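Local coordinates for protein glutathione peroxidase (Schistosoma mansoni, PDB 2V1M) that reduces hydrogen peroxide to water at the expense of glutathione, as a selenocysteine-type peroxidase of the thioredoxin clan linked to lipid peroxide detoxification, at residues 50-55 against 153-158. Numbering follows the deposited sequence. Where two conformers were deposited one is given.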
# COMPACT_ATOMS: atom_id res chain seq x y z
N TYR A 50 -2.96 -10.79 -1.47
CA TYR A 50 -3.65 -10.64 -0.18
C TYR A 50 -3.23 -11.71 0.83
O TYR A 50 -3.05 -11.42 2.00
CB TYR A 50 -5.17 -10.68 -0.39
CG TYR A 50 -5.73 -9.29 -0.65
CD1 TYR A 50 -5.99 -8.38 0.38
CD2 TYR A 50 -6.02 -8.90 -1.97
CE1 TYR A 50 -6.50 -7.11 0.09
CE2 TYR A 50 -6.52 -7.62 -2.27
CZ TYR A 50 -6.76 -6.73 -1.23
OH TYR A 50 -7.22 -5.49 -1.55
N ARG A 51 -3.07 -12.97 0.39
CA ARG A 51 -2.68 -14.03 1.33
C ARG A 51 -1.31 -13.71 1.92
O ARG A 51 -1.11 -13.80 3.14
CB ARG A 51 -2.63 -15.40 0.64
CG ARG A 51 -3.95 -15.97 0.18
CD ARG A 51 -4.74 -16.65 1.24
NE ARG A 51 -5.95 -17.20 0.64
CZ ARG A 51 -7.14 -17.23 1.21
NH1 ARG A 51 -7.30 -16.79 2.47
NH2 ARG A 51 -8.14 -17.73 0.48
N GLN A 52 -0.34 -13.36 1.07
CA GLN A 52 1.00 -13.11 1.58
C GLN A 52 1.01 -11.84 2.46
O GLN A 52 1.73 -11.81 3.47
CB GLN A 52 2.01 -12.98 0.47
CG GLN A 52 2.24 -14.32 -0.24
CD GLN A 52 3.42 -14.31 -1.20
OE1 GLN A 52 4.18 -13.35 -1.28
NE2 GLN A 52 3.60 -15.40 -1.90
N LEU A 53 0.29 -10.79 2.05
CA LEU A 53 0.24 -9.59 2.89
C LEU A 53 -0.34 -9.87 4.27
O LEU A 53 0.13 -9.34 5.27
CB LEU A 53 -0.51 -8.45 2.18
CG LEU A 53 0.21 -7.90 0.95
CD1 LEU A 53 -0.79 -7.02 0.16
CD2 LEU A 53 1.42 -7.05 1.37
N GLN A 54 -1.41 -10.67 4.33
CA GLN A 54 -2.00 -10.99 5.63
C GLN A 54 -1.03 -11.82 6.49
O GLN A 54 -0.96 -11.61 7.72
CB GLN A 54 -3.35 -11.70 5.43
CG GLN A 54 -3.96 -12.18 6.73
CD GLN A 54 -4.13 -11.16 7.80
OE1 GLN A 54 -4.24 -9.94 7.53
NE2 GLN A 54 -4.16 -11.64 9.06
N GLU A 55 -0.31 -12.76 5.88
CA GLU A 55 0.72 -13.50 6.61
C GLU A 55 1.83 -12.56 7.11
O GLU A 55 2.34 -12.71 8.23
CB GLU A 55 1.30 -14.62 5.74
CG GLU A 55 0.33 -15.77 5.49
CD GLU A 55 0.36 -16.38 4.06
OE1 GLU A 55 1.33 -16.18 3.31
OE2 GLU A 55 -0.62 -17.08 3.68
N THR A 153 6.22 -8.63 -8.01
CA THR A 153 7.05 -8.94 -6.84
C THR A 153 6.18 -9.56 -5.75
O THR A 153 5.27 -8.91 -5.21
CB THR A 153 7.71 -7.66 -6.31
OG1 THR A 153 8.37 -6.98 -7.37
CG2 THR A 153 8.71 -8.03 -5.23
N ALA A 154 6.45 -10.80 -5.40
CA ALA A 154 5.72 -11.42 -4.31
C ALA A 154 5.95 -10.62 -3.02
O ALA A 154 7.09 -10.30 -2.71
CB ALA A 154 6.21 -12.85 -4.11
N PRO A 155 4.88 -10.37 -2.22
CA PRO A 155 5.11 -9.66 -0.95
C PRO A 155 6.19 -10.33 -0.11
O PRO A 155 7.00 -9.64 0.51
CB PRO A 155 3.73 -9.69 -0.29
CG PRO A 155 2.75 -9.62 -1.50
CD PRO A 155 3.43 -10.50 -2.55
N TYR A 156 6.24 -11.66 -0.08
CA TYR A 156 7.25 -12.34 0.72
C TYR A 156 8.67 -11.94 0.34
O TYR A 156 9.56 -11.97 1.20
CB TYR A 156 7.11 -13.86 0.58
CG TYR A 156 5.97 -14.49 1.31
CD1 TYR A 156 5.25 -13.79 2.27
CD2 TYR A 156 5.64 -15.81 1.06
CE1 TYR A 156 4.24 -14.40 2.99
CE2 TYR A 156 4.61 -16.44 1.76
CZ TYR A 156 3.93 -15.71 2.72
OH TYR A 156 2.92 -16.34 3.41
N ASP A 157 8.90 -11.60 -0.91
CA ASP A 157 10.24 -11.22 -1.34
C ASP A 157 10.67 -9.84 -0.86
O ASP A 157 11.83 -9.46 -1.04
CB ASP A 157 10.36 -11.33 -2.83
CG ASP A 157 10.31 -12.81 -3.30
OD1 ASP A 157 10.54 -13.71 -2.48
OD2 ASP A 157 10.12 -13.05 -4.49
N ILE A 158 9.76 -9.12 -0.22
CA ILE A 158 10.05 -7.80 0.36
C ILE A 158 10.42 -7.93 1.85
O ILE A 158 10.90 -6.97 2.47
CB ILE A 158 8.81 -6.87 0.15
CG1 ILE A 158 8.48 -6.80 -1.34
CG2 ILE A 158 9.06 -5.46 0.71
CD1 ILE A 158 7.17 -6.09 -1.64
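Gln52 lies against one face of the Tyr156 ring and at the same time accepts a hydrogen bond from that residue's backbone. Gln52 CG sits over the ring centre, 3.6 Å from the centroid of Tyr156 and close to the normal, a CH-pi contact. Beyond CG the chain runs extended (chi2 -169°), which carries Gln52 CD over the CG-CD2 side of the Tyr156 ring; there the amide stacks on the aromatic plane with only 7° between them. Gln52 OE1 then accepts the N-H of Tyr156 in a nearly straight bond, OE1 to N 2.9 Å, with the donor tilted 28° from the amide plane. Glutamine suits this place because its methylenes and flat amide pack against an aromatic face while its oxygen still reaches a main-chain N-H where the chain turns; tyrosine suits its own by offering them a broad flat face.

Pro155 packs against Gln52 and, lacking an N-H, leaves OE1 to the N-H of Tyr156. Its CD lies 3.2 Å from Gln52 OE1, and its CB rests 3.8 Å from Gln52 CB. The compact ring also meets Leu53, whose CD2 comes to 3.9 Å from Pro155 CB, the two side chains crossing at about a right angle. About one turn on from Gln52, Glu55 lies near the Tyr156 hydroxyl at the edge of the ring, but the modelled approach is impossibly short and belongs to one of two glutamate conformers, leaving the details of this pairing doubtful.

The contact joins helix 46-60 to the loop between strand 145-149 and helix 159-167. Asn49 and Met56 of helix 46-60 extend the surface against Pro155, and Met56 also touches Tyr156. Farther inward, Leu53 and Ile158 both reach Leu35 on strand 33-39, so helix and loop pack side by side over the central mixed sheet of the thioredoxin-like fold.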